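Immunomodulatory active chitinase (Trichuris suis, PDB 6G9C) probably binds and hydrolyses chitin as a secreted family 18 glycoside hydrolase, and has immunomodulatory activity in inflammatory lung disease. Local coordinates at residues Gly36-Asn41 with Gly364-Thr369; Ile270-Tyr275 with Ala352-Ile357; Val314-Ser319 with Gly377-Glu382; Asp371-Leu376 with Tyr388-Leu393. One frame throughout, in Å; residues are numbered along the deposited sequence.

Contact 1 (Gly36-Asn41 with Gly364-Thr369); sequences GCYFTN and GAFVWT. With EDO (1,2-ethanediol), chain C.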
loop_
_atom_site.group_PDB
_atom_site.type_symbol
_atom_site.label_atom_id
_atom_site.label_comp_id
_atom_site.label_asym_id
_atom_site.label_seq_id
_atom_site.Cartn_x
_atom_site.Cartn_y
_atom_site.Cartn_z
ATOM N N GLY A 36 -3.375 -19.803 0.866
ATOM C CA GLY A 36 -4.363 -18.830 0.423
ATOM C C GLY A 36 -5.615 -18.762 1.279
ATOM O O GLY A 36 -5.957 -19.733 1.956
ATOM N N CYS A 37 -6.317 -17.627 1.247
ATOM C CA CYS A 37 -7.531 -17.427 2.026
ATOM C C CYS A 37 -8.512 -16.596 1.229
ATOM O O CYS A 37 -8.137 -15.540 0.719
ATOM C CB CYS A 37 -7.250 -16.684 3.343
ATOM S SG CYS A 37 -6.042 -17.473 4.406
ATOM N N TYR A 38 -9.775 -17.010 1.198
ATOM C CA TYR A 38 -10.814 -16.196 0.576
ATOM C C TYR A 38 -11.473 -15.268 1.596
ATOM O O TYR A 38 -11.951 -15.710 2.649
ATOM C CB TYR A 38 -11.878 -17.064 -0.081
ATOM C CG TYR A 38 -11.467 -17.562 -1.452
ATOM C CD1 TYR A 38 -10.620 -18.655 -1.582
ATOM C CD2 TYR A 38 -11.885 -16.909 -2.608
ATOM C CE1 TYR A 38 -10.219 -19.106 -2.850
ATOM C CE2 TYR A 38 -11.499 -17.363 -3.878
ATOM C CZ TYR A 38 -10.653 -18.455 -3.980
ATOM O OH TYR A 38 -10.231 -18.933 -5.215
ATOM N N PHE A 39 -11.468 -13.976 1.276
ATOM C CA PHE A 39 -12.311 -12.965 1.901
ATOM C C PHE A 39 -13.611 -12.860 1.110
ATOM O O PHE A 39 -13.596 -12.966 -0.123
ATOM C CB PHE A 39 -11.561 -11.624 1.900
ATOM C CG PHE A 39 -12.364 -10.464 2.423
ATOM C CD1 PHE A 39 -13.185 -9.727 1.580
ATOM C CD2 PHE A 39 -12.279 -10.105 3.760
ATOM C CE1 PHE A 39 -13.917 -8.661 2.064
ATOM C CE2 PHE A 39 -13.013 -9.039 4.253
ATOM C CZ PHE A 39 -13.830 -8.323 3.414
ATOM N N THR A 40 -14.739 -12.648 1.804
ATOM C CA THR A 40 -16.032 -12.515 1.133
ATOM C C THR A 40 -16.686 -11.184 1.493
ATOM O O THR A 40 -16.786 -10.833 2.676
ATOM C CB THR A 40 -16.998 -13.675 1.455
ATOM O OG1 THR A 40 -17.392 -13.625 2.835
ATOM C CG2 THR A 40 -16.351 -15.031 1.149
ATOM N N ASN A 41 -17.167 -10.462 0.473
ATOM C CA ASN A 41 -17.673 -9.112 0.710
ATOM C C ASN A 41 -19.139 -9.086 1.175
ATOM O O ASN A 41 -19.725 -7.996 1.273
ATOM C CB ASN A 41 -17.464 -8.223 -0.541
ATOM C CG ASN A 41 -18.154 -8.750 -1.783
ATOM O OD1 ASN A 41 -18.881 -9.733 -1.731
ATOM N ND2 ASN A 41 -17.932 -8.077 -2.924
ATOM N N GLY A 364 0.083 -26.495 -1.990
ATOM C CA GLY A 364 -0.239 -25.774 -0.770
ATOM C C GLY A 364 -1.710 -25.955 -0.440
ATOM O O GLY A 364 -2.332 -26.946 -0.838
ATOM N N ALA A 365 -2.251 -24.965 0.262
ATOM C CA ALA A 365 -3.637 -25.014 0.702
ATOM C C ALA A 365 -4.259 -23.639 0.573
ATOM O O ALA A 365 -3.568 -22.613 0.580
ATOM C CB ALA A 365 -3.749 -25.493 2.165
ATOM N N PHE A 366 -5.583 -23.631 0.463
ATOM C CA PHE A 366 -6.351 -22.407 0.598
ATOM C C PHE A 366 -7.602 -22.714 1.405
ATOM O O PHE A 366 -8.064 -23.863 1.447
ATOM C CB PHE A 366 -6.695 -21.796 -0.769
ATOM C CG PHE A 366 -7.806 -22.514 -1.508
ATOM C CD1 PHE A 366 -9.134 -22.148 -1.319
ATOM C CD2 PHE A 366 -7.515 -23.534 -2.410
ATOM C CE1 PHE A 366 -10.156 -22.780 -2.005
ATOM C CE2 PHE A 366 -8.525 -24.180 -3.086
ATOM C CZ PHE A 366 -9.851 -23.808 -2.890
ATOM N N VAL A 367 -8.138 -21.691 2.072
ATOM C CA VAL A 367 -9.331 -21.857 2.895
ATOM C C VAL A 367 -10.482 -21.047 2.310
ATOM O O VAL A 367 -10.319 -19.891 1.896
ATOM C CB VAL A 367 -9.099 -21.476 4.379
ATOM C CG1 VAL A 367 -8.027 -22.353 4.975
ATOM C CG2 VAL A 367 -8.701 -20.016 4.504
ATOM N N TRP A 368 -11.650 -21.661 2.283
ATOM C CA TRP A 368 -12.915 -20.973 2.026
ATOM C C TRP A 368 -13.723 -21.145 3.314
ATOM O O TRP A 368 -14.256 -22.230 3.545
ATOM C CB TRP A 368 -13.633 -21.577 0.799
ATOM C CG TRP A 368 -14.976 -20.965 0.561
ATOM C CD1 TRP A 368 -16.153 -21.330 1.139
ATOM C CD2 TRP A 368 -15.279 -19.863 -0.307
ATOM N NE1 TRP A 368 -17.174 -20.523 0.692
ATOM C CE2 TRP A 368 -16.664 -19.613 -0.195
ATOM C CE3 TRP A 368 -14.514 -19.066 -1.161
ATOM C CZ2 TRP A 368 -17.298 -18.593 -0.897
ATOM C CZ3 TRP A 368 -15.139 -18.053 -1.861
ATOM C CH2 TRP A 368 -16.519 -17.821 -1.725
ATOM N N THR A 369 -13.825 -20.129 4.183
ATOM C CA THR A 369 -13.418 -18.733 4.031
ATOM C C THR A 369 -12.742 -18.255 5.313
ATOM O O THR A 369 -12.750 -18.950 6.330
ATOM C CB THR A 369 -14.615 -17.783 3.839
ATOM O OG1 THR A 369 -15.398 -17.805 5.039
ATOM C CG2 THR A 369 -15.507 -18.174 2.670
HETATM C C1 EDO C . -20.245 -22.040 1.623
HETATM O O1 EDO C . -19.892 -20.663 1.474
HETATM C C2 EDO C . -21.634 -22.039 2.240
HETATM O O2 EDO C . -22.597 -21.455 1.354
#
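This is the parallel strand pairing that closes the (beta/alpha)8 TIM barrel of family 18 chitinases, the first strand, 34-40, lying beside the last, 364-368. The segment axes are 17° from parallel. Gly36 pairs with Phe366 and Cys37 with Val367, and three backbone bonds hold the register. Gly36 N gives the shortest, 2.8 Å to Ala365 O, lying in that carbonyl plane. Val367 N returns a bond to Gly36 O from above the carbonyl plane, whereas Tyr38 N meets Val367 O nearly along the C=O axis at 3.0 Å. Gly36, without a side chain, leaves the Phe366 side of the pairing to aromatic rings inside the barrel. Tyr38 CG lies 3.4 Å from Trp368 CE3, the planes crossing obliquely at 56°. At the edge of the Tyr38 ring, CE1 touches Phe366 CD1 at 3.6 Å. Tyr38 OH bonds to Asp149, an aspartate of the DxxDxDxE signature, and to Asn216. Trp368, followed by a cis peptide, turns NE1 to O1 of a bound ethanediol at 2.8 Å in an almost straight bond, consistent with its place on a barrel floor that binds sugar in relatives. The reverse face carries Cys37 SG against Val367 CG2, 3.7 Å apart. There Cys37 is disulfide-bonded to Cys62, Met394 of helix 392-398 packs on both residues, and strands 64-72 and 268-281 flank the pair.

Contact 2 (Ile270-Tyr275 with Ala352-Ile357); sequences IGLPTY and AKINWI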
loop_
_atom_site.group_PDB
_atom_site.type_symbol
_atom_site.label_atom_id
_atom_site.label_comp_id
_atom_site.label_asym_id
_atom_site.label_seq_id
_atom_site.Cartn_x
_atom_site.Cartn_y
_atom_site.Cartn_z
ATOM N N ILE A 270 -4.742 -27.213 -2.480
ATOM C CA ILE A 270 -5.824 -28.025 -1.920
ATOM C C ILE A 270 -6.783 -27.141 -1.127
ATOM O O ILE A 270 -6.377 -26.459 -0.178
ATOM C CB ILE A 270 -5.265 -29.145 -1.031
ATOM C CG1 ILE A 270 -4.254 -29.994 -1.812
ATOM C CG2 ILE A 270 -6.418 -29.996 -0.462
ATOM C CD1 ILE A 270 -4.829 -30.670 -3.022
ATOM N N GLY A 271 -8.065 -27.197 -1.480
ATOM C CA GLY A 271 -9.057 -26.378 -0.801
ATOM C C GLY A 271 -9.477 -26.974 0.539
ATOM O O GLY A 271 -9.695 -28.179 0.672
ATOM N N LEU A 272 -9.628 -26.097 1.526
ATOM C CA LEU A 272 -10.001 -26.486 2.893
ATOM C C LEU A 272 -11.239 -25.695 3.297
ATOM O O LEU A 272 -11.178 -24.449 3.369
ATOM C CB LEU A 272 -8.868 -26.227 3.894
ATOM C CG LEU A 272 -7.483 -26.784 3.564
ATOM C CD1 LEU A 272 -6.487 -26.280 4.587
ATOM C CD2 LEU A 272 -7.494 -28.297 3.534
ATOM N N PRO A 273 -12.370 -26.346 3.556
ATOM C CA PRO A 273 -13.569 -25.605 3.970
ATOM C C PRO A 273 -13.539 -25.311 5.461
ATOM O O PRO A 273 -13.181 -26.173 6.262
ATOM C CB PRO A 273 -14.708 -26.576 3.643
ATOM C CG PRO A 273 -14.079 -27.933 3.766
ATOM C CD PRO A 273 -12.637 -27.787 3.371
ATOM N N THR A 274 -13.949 -24.095 5.841
ATOM C CA THR A 274 -14.158 -23.787 7.261
ATOM C C THR A 274 -15.638 -23.721 7.608
ATOM O O THR A 274 -15.993 -23.285 8.716
ATOM C CB THR A 274 -13.472 -22.477 7.656
ATOM O OG1 THR A 274 -13.892 -21.427 6.775
ATOM C CG2 THR A 274 -11.953 -22.623 7.610
ATOM N N TYR A 275 -16.503 -24.129 6.678
ATOM C CA TYR A 275 -17.932 -24.308 6.874
ATOM C C TYR A 275 -18.256 -25.792 6.811
ATOM O O TYR A 275 -17.424 -26.626 6.426
ATOM C CB TYR A 275 -18.753 -23.560 5.812
ATOM C CG TYR A 275 -18.517 -24.175 4.448
ATOM C CD1 TYR A 275 -17.369 -23.868 3.732
ATOM C CD2 TYR A 275 -19.381 -25.130 3.932
ATOM C CE1 TYR A 275 -17.103 -24.463 2.492
ATOM C CE2 TYR A 275 -19.127 -25.735 2.700
ATOM C CZ TYR A 275 -17.981 -25.398 1.999
ATOM O OH TYR A 275 -17.716 -25.996 0.805
ATOM N N ALA A 352 -5.044 -33.323 9.676
ATOM C CA ALA A 352 -4.798 -34.479 8.827
ATOM C C ALA A 352 -4.602 -34.050 7.378
ATOM O O ALA A 352 -3.670 -34.508 6.707
ATOM C CB ALA A 352 -5.949 -35.476 8.956
ATOM N N LYS A 353 -5.458 -33.145 6.891
ATOM C CA LYS A 353 -5.392 -32.710 5.496
ATOM C C LYS A 353 -4.109 -31.929 5.207
ATOM O O LYS A 353 -3.440 -32.171 4.196
ATOM C CB LYS A 353 -6.621 -31.866 5.165
ATOM C CG LYS A 353 -7.906 -32.691 5.105
ATOM C CD LYS A 353 -9.125 -31.800 4.938
ATOM C CE LYS A 353 -10.363 -32.629 4.622
ATOM N NZ LYS A 353 -11.595 -31.780 4.572
ATOM N N ILE A 354 -3.761 -30.978 6.077
ATOM C CA ILE A 354 -2.581 -30.146 5.839
ATOM C C ILE A 354 -1.299 -30.962 5.967
ATOM O O ILE A 354 -0.332 -30.744 5.223
ATOM C CB ILE A 354 -2.594 -28.933 6.786
ATOM C CG1 ILE A 354 -3.819 -28.065 6.484
ATOM C CG2 ILE A 354 -1.314 -28.100 6.641
ATOM C CD1 ILE A 354 -4.018 -26.924 7.445
ATOM N N ASN A 355 -1.249 -31.894 6.927
ATOM C CA ASN A 355 -0.104 -32.797 7.009
ATOM C C ASN A 355 -0.046 -33.710 5.791
ATOM O O ASN A 355 1.043 -34.050 5.314
ATOM C CB ASN A 355 -0.169 -33.623 8.295
ATOM C CG ASN A 355 0.323 -32.857 9.506
ATOM O OD1 ASN A 355 1.400 -32.259 9.488
ATOM N ND2 ASN A 355 -0.463 -32.876 10.569
ATOM N N TRP A 356 -1.210 -34.109 5.271
ATOM C CA TRP A 356 -1.245 -34.893 4.039
ATOM C C TRP A 356 -0.699 -34.096 2.849
ATOM O O TRP A 356 0.078 -34.623 2.043
ATOM C CB TRP A 356 -2.678 -35.357 3.769
ATOM C CG TRP A 356 -2.843 -36.063 2.462
ATOM C CD1 TRP A 356 -2.626 -37.386 2.209
ATOM C CD2 TRP A 356 -3.258 -35.479 1.222
ATOM N NE1 TRP A 356 -2.884 -37.663 0.887
ATOM C CE2 TRP A 356 -3.278 -36.509 0.260
ATOM C CE3 TRP A 356 -3.625 -34.188 0.836
ATOM C CZ2 TRP A 356 -3.642 -36.287 -1.066
ATOM C CZ3 TRP A 356 -3.984 -33.969 -0.487
ATOM C CH2 TRP A 356 -3.992 -35.012 -1.418
ATOM N N ILE A 357 -1.106 -32.826 2.718
ATOM C CA ILE A 357 -0.580 -31.967 1.651
ATOM C C ILE A 357 0.941 -32.022 1.633
ATOM O O ILE A 357 1.571 -32.159 0.575
ATOM C CB ILE A 357 -1.069 -30.518 1.827
ATOM C CG1 ILE A 357 -2.576 -30.402 1.621
ATOM C CG2 ILE A 357 -0.345 -29.567 0.859
ATOM C CD1 ILE A 357 -3.076 -29.001 1.961
HETATM O O HOH W 1 -10.626 -30.205 2.272
#
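Apolar packing carries most of the meeting between strand 270-273 and helix 352-357, whose directions differ by 170° and whose axes come within 10.2 Å. Ile270 and Ile357 run antiparallel alongside each other: CB of Ile270 rests 3.7 Å from CD1 of Ile357, and CG1 of Ile270 lies beside CG1 of the same partner. Ile270 CG1 also comes to the edge of the Trp356 indole, at CZ3, 4.2 Å away. Leu272 spreads its two methyls over residues one helical turn before Ile357. The Leu272 and Ile354 side chains cross at about a right angle, with CD1 of Leu272 3.7 Å from Ile354 CG1, while CD2 lies along the Lys353 chain, 4.0 Å from CB. This is strand-to-helix packing on the outside of the TIM barrel: helix 347-360 covers strand 268-281 and then leads into the neighbouring parallel strand 364-368, which joins in through Ala365 and Val367. The polar part is bridged by water. Lys353, extended beyond CG, runs its ammonium past Pro273 CD to a water that NZ meets at 3.0 Å; the same water donates to Gly271 O at 2.7 Å. That ammonium is also held by a salt bridge to Asp345 and a hydrogen bond to Ser234 O. Of the neighbouring helices, 392-398 lies against Ile354, and 251-261 touches both Ile270 and Trp356.

Contact 3 (Val314-Ser319 with Gly377-Glu382); sequences VCQKLS and GSFCTE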
loop_
_atom_site.group_PDB
_atom_site.type_symbol
_atom_site.label_atom_id
_atom_site.label_comp_id
_atom_site.label_asym_id
_atom_site.label_seq_id
_atom_site.Cartn_x
_atom_site.Cartn_y
_atom_site.Cartn_z
ATOM N N VAL A 314 -20.714 -24.308 14.752
ATOM C CA VAL A 314 -20.547 -25.654 15.302
ATOM C C VAL A 314 -20.047 -25.571 16.738
ATOM O O VAL A 314 -20.526 -26.291 17.624
ATOM C CB VAL A 314 -19.594 -26.490 14.426
ATOM C CG1 VAL A 314 -19.185 -27.782 15.172
ATOM C CG2 VAL A 314 -20.235 -26.789 13.051
ATOM N N CYS A 315 -19.077 -24.690 16.997
ATOM C CA CYS A 315 -18.590 -24.533 18.363
ATOM C C CYS A 315 -19.721 -24.156 19.310
ATOM O O CYS A 315 -19.812 -24.689 20.426
ATOM C CB CYS A 315 -17.487 -23.478 18.394
ATOM S SG CYS A 315 -15.882 -24.118 17.901
ATOM N N GLN A 316 -20.583 -23.227 18.883
ATOM C CA GLN A 316 -21.736 -22.836 19.691
ATOM C C GLN A 316 -22.632 -24.034 19.983
ATOM O O GLN A 316 -23.137 -24.183 21.100
ATOM C CB GLN A 316 -22.511 -21.726 18.973
ATOM C CG GLN A 316 -23.584 -21.014 19.790
ATOM C CD GLN A 316 -23.963 -19.654 19.199
ATOM O OE1 GLN A 316 -23.631 -18.604 19.755
ATOM N NE2 GLN A 316 -24.662 -19.673 18.068
ATOM N N LYS A 317 -22.830 -24.915 18.998
ATOM C CA LYS A 317 -23.679 -26.084 19.237
ATOM C C LYS A 317 -22.990 -27.132 20.104
ATOM O O LYS A 317 -23.650 -27.791 20.918
ATOM C CB LYS A 317 -24.119 -26.691 17.900
ATOM C CG LYS A 317 -25.094 -25.813 17.127
ATOM C CD LYS A 317 -25.567 -26.509 15.860
ATOM C CE LYS A 317 -26.640 -25.694 15.155
ATOM N NZ LYS A 317 -27.757 -25.354 16.089
ATOM N N LEU A 318 -21.673 -27.283 19.974
ATOM C CA LEU A 318 -20.940 -28.155 20.888
ATOM C C LEU A 318 -21.088 -27.691 22.335
ATOM O O LEU A 318 -21.258 -28.509 23.250
ATOM C CB LEU A 318 -19.463 -28.196 20.485
ATOM C CG LEU A 318 -19.192 -29.073 19.264
ATOM C CD1 LEU A 318 -17.755 -28.914 18.792
ATOM C CD2 LEU A 318 -19.505 -30.512 19.620
ATOM N N SER A 319 -21.031 -26.376 22.563
ATOM C CA SER A 319 -21.265 -25.852 23.903
ATOM C C SER A 319 -22.670 -26.162 24.394
ATOM O O SER A 319 -22.878 -26.321 25.603
ATOM C CB SER A 319 -21.021 -24.344 23.924
ATOM O OG SER A 319 -19.700 -24.059 23.518
ATOM N N GLY A 377 -11.911 -15.728 18.115
ATOM C CA GLY A 377 -11.673 -16.599 19.257
ATOM C C GLY A 377 -12.743 -16.543 20.327
ATOM O O GLY A 377 -12.465 -16.859 21.489
ATOM N N SER A 378 -13.970 -16.153 19.974
ATOM C CA SER A 378 -15.017 -15.899 20.964
ATOM C C SER A 378 -16.073 -16.996 21.041
ATOM O O SER A 378 -16.885 -16.983 21.978
ATOM C CB SER A 378 -15.718 -14.567 20.664
ATOM O OG SER A 378 -16.516 -14.682 19.488
ATOM N N PHE A 379 -16.098 -17.926 20.086
ATOM C CA PHE A 379 -17.123 -18.960 20.059
ATOM C C PHE A 379 -16.654 -20.307 20.590
ATOM O O PHE A 379 -17.468 -21.048 21.142
ATOM C CB PHE A 379 -17.642 -19.156 18.631
ATOM C CG PHE A 379 -18.539 -18.050 18.147
ATOM C CD1 PHE A 379 -19.901 -18.071 18.433
ATOM C CD2 PHE A 379 -18.028 -17.001 17.389
ATOM C CE1 PHE A 379 -20.740 -17.060 17.981
ATOM C CE2 PHE A 379 -18.862 -15.988 16.921
ATOM C CZ PHE A 379 -20.219 -16.015 17.225
ATOM N N CYS A 380 -15.381 -20.664 20.418
ATOM C CA CYS A 380 -14.897 -21.981 20.813
ATOM C C CYS A 380 -14.154 -21.918 22.145
ATOM O O CYS A 380 -13.462 -20.941 22.449
ATOM C CB CYS A 380 -13.973 -22.568 19.744
ATOM S SG CYS A 380 -14.607 -22.506 18.036
ATOM N N THR A 381 -14.275 -22.988 22.934
ATOM C CA THR A 381 -13.579 -23.046 24.219
ATOM C C THR A 381 -12.370 -23.972 24.219
ATOM O O THR A 381 -11.444 -23.752 25.001
ATOM C CB THR A 381 -14.533 -23.485 25.332
ATOM O OG1 THR A 381 -14.776 -24.895 25.234
ATOM C CG2 THR A 381 -15.850 -22.731 25.240
ATOM N N GLU A 382 -12.336 -24.989 23.354
ATOM C CA GLU A 382 -11.270 -25.985 23.434
ATOM C C GLU A 382 -9.909 -25.449 23.001
ATOM O O GLU A 382 -8.903 -26.130 23.232
ATOM C CB GLU A 382 -11.636 -27.223 22.603
ATOM C CG GLU A 382 -11.035 -27.239 21.200
ATOM C CD GLU A 382 -11.574 -28.365 20.332
ATOM O OE1 GLU A 382 -12.771 -28.663 20.449
ATOM O OE2 GLU A 382 -10.812 -28.931 19.521
HETATM O O HOH W 2 -16.918 -24.764 22.002
#
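A disulfide ties helix 311-319, part of the alpha+beta insertion of family 18 chitinases, to the loop that follows the last barrel strand. Cys315 makes the link. Its CB points at the loop and lies 3.7 Å from Phe379 O, with Phe379 CB a little farther off. SG, anti to the carbonyl carbon (chi1 -81°), then bonds to Cys380 SG at 2.1 Å. The C-S-S-C torsion of 90° is that of a relaxed disulfide. Loop backbone nitrogens of Phe379 and Cys380 bond to the carboxylate of Asp374, which fixes the far half of the bridge. Beside it, Gln316 and Phe379 run alongside each other in the same direction, with OE1 set at the ring edge, 3.7 Å from CE1, and amide and ring planes 73° apart. Tyr302 and Tyr312 also meet the Phe379 ring. Within the helix, Cys315 O accepts from Ser319 N and, from above its carbonyl plane, from Ser319 OG; a water donates to it as well and accepts a weak bond from Thr381 N at 3.3 Å.

Contact 4 (Asp371-Leu376 with Tyr388-Leu393); sequences DYDDFL and YPLISL. With EDO (1,2-ethanediol), chain C.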
loop_
_atom_site.group_PDB
_atom_site.type_symbol
_atom_site.label_atom_id
_atom_site.label_comp_id
_atom_site.label_asym_id
_atom_site.label_seq_id
_atom_site.Cartn_x
_atom_site.Cartn_y
_atom_site.Cartn_z
ATOM N N ASP A 371 -14.042 -15.943 7.082
ATOM C CA ASP A 371 -15.098 -15.497 7.978
ATOM C C ASP A 371 -15.904 -16.645 8.572
ATOM O O ASP A 371 -16.815 -16.387 9.360
ATOM C CB ASP A 371 -16.037 -14.531 7.256
ATOM C CG ASP A 371 -16.475 -15.058 5.894
ATOM O OD1 ASP A 371 -17.431 -15.866 5.849
ATOM O OD2 ASP A 371 -15.849 -14.668 4.883
ATOM N N TYR A 372 -15.585 -17.893 8.230
ATOM C CA TYR A 372 -16.262 -19.023 8.863
ATOM C C TYR A 372 -15.484 -19.615 10.029
ATOM O O TYR A 372 -16.054 -20.381 10.815
ATOM C CB TYR A 372 -16.520 -20.128 7.846
ATOM C CG TYR A 372 -17.499 -19.803 6.749
ATOM C CD1 TYR A 372 -18.581 -18.948 6.957
ATOM C CD2 TYR A 372 -17.343 -20.376 5.493
ATOM C CE1 TYR A 372 -19.495 -18.686 5.913
ATOM C CE2 TYR A 372 -18.223 -20.117 4.469
ATOM C CZ TYR A 372 -19.298 -19.285 4.680
ATOM O OH TYR A 372 -20.156 -19.063 3.619
ATOM N N ASP A 373 -14.197 -19.294 10.147
ATOM C CA ASP A 373 -13.394 -19.717 11.278
ATOM C C ASP A 373 -13.818 -18.931 12.520
ATOM O O ASP A 373 -14.535 -17.927 12.444
ATOM C CB ASP A 373 -11.917 -19.480 10.967
ATOM C CG ASP A 373 -10.961 -20.341 11.782
ATOM O OD1 ASP A 373 -11.360 -21.068 12.722
ATOM O OD2 ASP A 373 -9.751 -20.261 11.468
ATOM N N ASP A 374 -13.348 -19.379 13.676
ATOM C CA ASP A 374 -13.527 -18.618 14.920
ATOM C C ASP A 374 -12.525 -17.462 14.910
ATOM O O ASP A 374 -11.495 -17.481 15.581
ATOM C CB ASP A 374 -13.348 -19.533 16.129
ATOM C CG ASP A 374 -13.881 -18.928 17.445
ATOM O OD1 ASP A 374 -14.755 -18.028 17.421
ATOM O OD2 ASP A 374 -13.428 -19.384 18.522
ATOM N N PHE A 375 -12.821 -16.447 14.089
ATOM C CA PHE A 375 -11.818 -15.413 13.832
ATOM C C PHE A 375 -11.655 -14.432 14.989
ATOM O O PHE A 375 -10.621 -13.759 15.066
ATOM C CB PHE A 375 -12.134 -14.652 12.533
ATOM C CG PHE A 375 -13.483 -14.000 12.516
ATOM C CD1 PHE A 375 -14.592 -14.699 12.062
ATOM C CD2 PHE A 375 -13.639 -12.682 12.935
ATOM C CE1 PHE A 375 -15.843 -14.109 12.035
ATOM C CE2 PHE A 375 -14.888 -12.077 12.912
ATOM C CZ PHE A 375 -15.994 -12.797 12.457
ATOM N N LEU A 376 -12.632 -14.334 15.891
ATOM C CA LEU A 376 -12.437 -13.557 17.112
ATOM C C LEU A 376 -11.962 -14.408 18.276
ATOM O O LEU A 376 -11.639 -13.856 19.333
ATOM C CB LEU A 376 -13.731 -12.844 17.531
ATOM C CG LEU A 376 -14.404 -11.880 16.546
ATOM C CD1 LEU A 376 -15.630 -11.248 17.212
ATOM C CD2 LEU A 376 -13.441 -10.809 16.026
ATOM N N TYR A 388 -8.615 -17.838 14.963
ATOM C CA TYR A 388 -8.396 -18.642 13.765
ATOM C C TYR A 388 -7.834 -20.019 14.117
ATOM O O TYR A 388 -6.733 -20.377 13.661
ATOM C CB TYR A 388 -7.469 -17.922 12.798
ATOM C CG TYR A 388 -8.009 -16.642 12.220
ATOM C CD1 TYR A 388 -8.870 -16.671 11.124
ATOM C CD2 TYR A 388 -7.629 -15.393 12.750
ATOM C CE1 TYR A 388 -9.353 -15.516 10.573
ATOM C CE2 TYR A 388 -8.116 -14.216 12.202
ATOM C CZ TYR A 388 -8.971 -14.294 11.100
ATOM O OH TYR A 388 -9.469 -13.146 10.524
ATOM N N PRO A 389 -8.521 -20.805 14.956
ATOM C CA PRO A 389 -7.987 -22.137 15.291
ATOM C C PRO A 389 -7.816 -23.026 14.066
ATOM O O PRO A 389 -6.901 -23.861 14.030
ATOM C CB PRO A 389 -9.034 -22.702 16.264
ATOM C CG PRO A 389 -10.302 -21.977 15.904
ATOM C CD PRO A 389 -9.863 -20.589 15.521
ATOM N N LEU A 390 -8.670 -22.865 13.058
ATOM C CA LEU A 390 -8.545 -23.666 11.843
ATOM C C LEU A 390 -7.486 -23.099 10.900
ATOM O O LEU A 390 -6.555 -23.807 10.497
ATOM C CB LEU A 390 -9.892 -23.748 11.114
ATOM C CG LEU A 390 -11.074 -24.323 11.893
ATOM C CD1 LEU A 390 -12.222 -24.653 10.955
ATOM C CD2 LEU A 390 -10.638 -25.544 12.659
ATOM N N ILE A 391 -7.610 -21.822 10.539
ATOM C CA ILE A 391 -6.783 -21.288 9.459
ATOM C C ILE A 391 -5.319 -21.148 9.886
ATOM O O ILE A 391 -4.412 -21.304 9.057
ATOM C CB ILE A 391 -7.400 -19.968 8.953
ATOM C CG1 ILE A 391 -8.800 -20.251 8.405
ATOM C CG2 ILE A 391 -6.558 -19.344 7.838
ATOM C CD1 ILE A 391 -9.574 -19.021 8.041
ATOM N N SER A 392 -5.055 -20.905 11.184
ATOM C CA SER A 392 -3.680 -20.849 11.685
ATOM C C SER A 392 -2.874 -22.095 11.354
ATOM O O SER A 392 -1.639 -22.027 11.329
ATOM C CB SER A 392 -3.646 -20.682 13.219
ATOM O OG SER A 392 -4.329 -19.518 13.625
ATOM N N LEU A 393 -3.542 -23.235 11.140
ATOM C CA LEU A 393 -2.829 -24.488 10.907
ATOM C C LEU A 393 -2.014 -24.461 9.622
ATOM O O LEU A 393 -1.058 -25.231 9.495
ATOM C CB LEU A 393 -3.820 -25.656 10.869
ATOM C CG LEU A 393 -4.453 -25.966 12.241
ATOM C CD1 LEU A 393 -5.589 -26.966 12.112
ATOM C CD2 LEU A 393 -3.408 -26.470 13.204
HETATM C C1 EDO C . -20.245 -22.040 1.623
HETATM O O1 EDO C . -19.892 -20.663 1.474
HETATM C C2 EDO C . -21.634 -22.039 2.240
HETATM O O2 EDO C . -22.597 -21.455 1.354
#
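Asp373 OD1 is gripped by two N-H groups: its neighbour Asp374 N, 2.8 Å away and above the carboxylate plane, and Leu390 N, which takes the syn lone pair at 3.3 Å. OD2, the other oxygen, is met by Ile391 N at 2.8 Å, again from above the plane, and weakly by Leu390 N. CG stands anti to the backbone N (chi1 -157°), which carries the carboxylate across to the turn leading into helix 392-398. Carbon packs close around it, with Pro389 CD 3.2 Å from OD1, and Ile391 CG1 against OD2. Asp374 is the centre of an inverse gamma turn, and the O of Asp374 accepts from Tyr388 N at 3.0 Å. The Tyr388 phenol ring offers one face to Phe375 CB, a CH-pi contact 3.8 Å from the centroid, and its OH bonds to His56 O and Tyr52. Tyr372 turns the other way, toward the barrel mouth, where its OH shares a hydrogen bond with the ethanediol. Buried among main-chain N-H donors in the turn that leads into helix 392-398, the Asp373 carboxylate is probably ionised, its charge stabilised by the N-H groups that point at it.

From the N terminus, strand 34-40 waits until 364-369 for its partner, so contact 1 closes a loop of more than 320 residues and with it the barrel. Contact 2 nests inside, joining strand 268-281 to helix 347-360, and touches contact 1 where Leu272 N meets Phe366 O. Between its two halves the insertion runs out through helix 311-319, whose link to 377-382 makes contact 3 cross contacts 1, 2 and 4. Contact 4 follows contacts 1 and 2 in series, folding the last loop back onto helix 392-398. Asp371 bonds to Thr40 of contact 1, and Asp374 to the loop of contact 3, joining barrel, insertion and the last modelled helix.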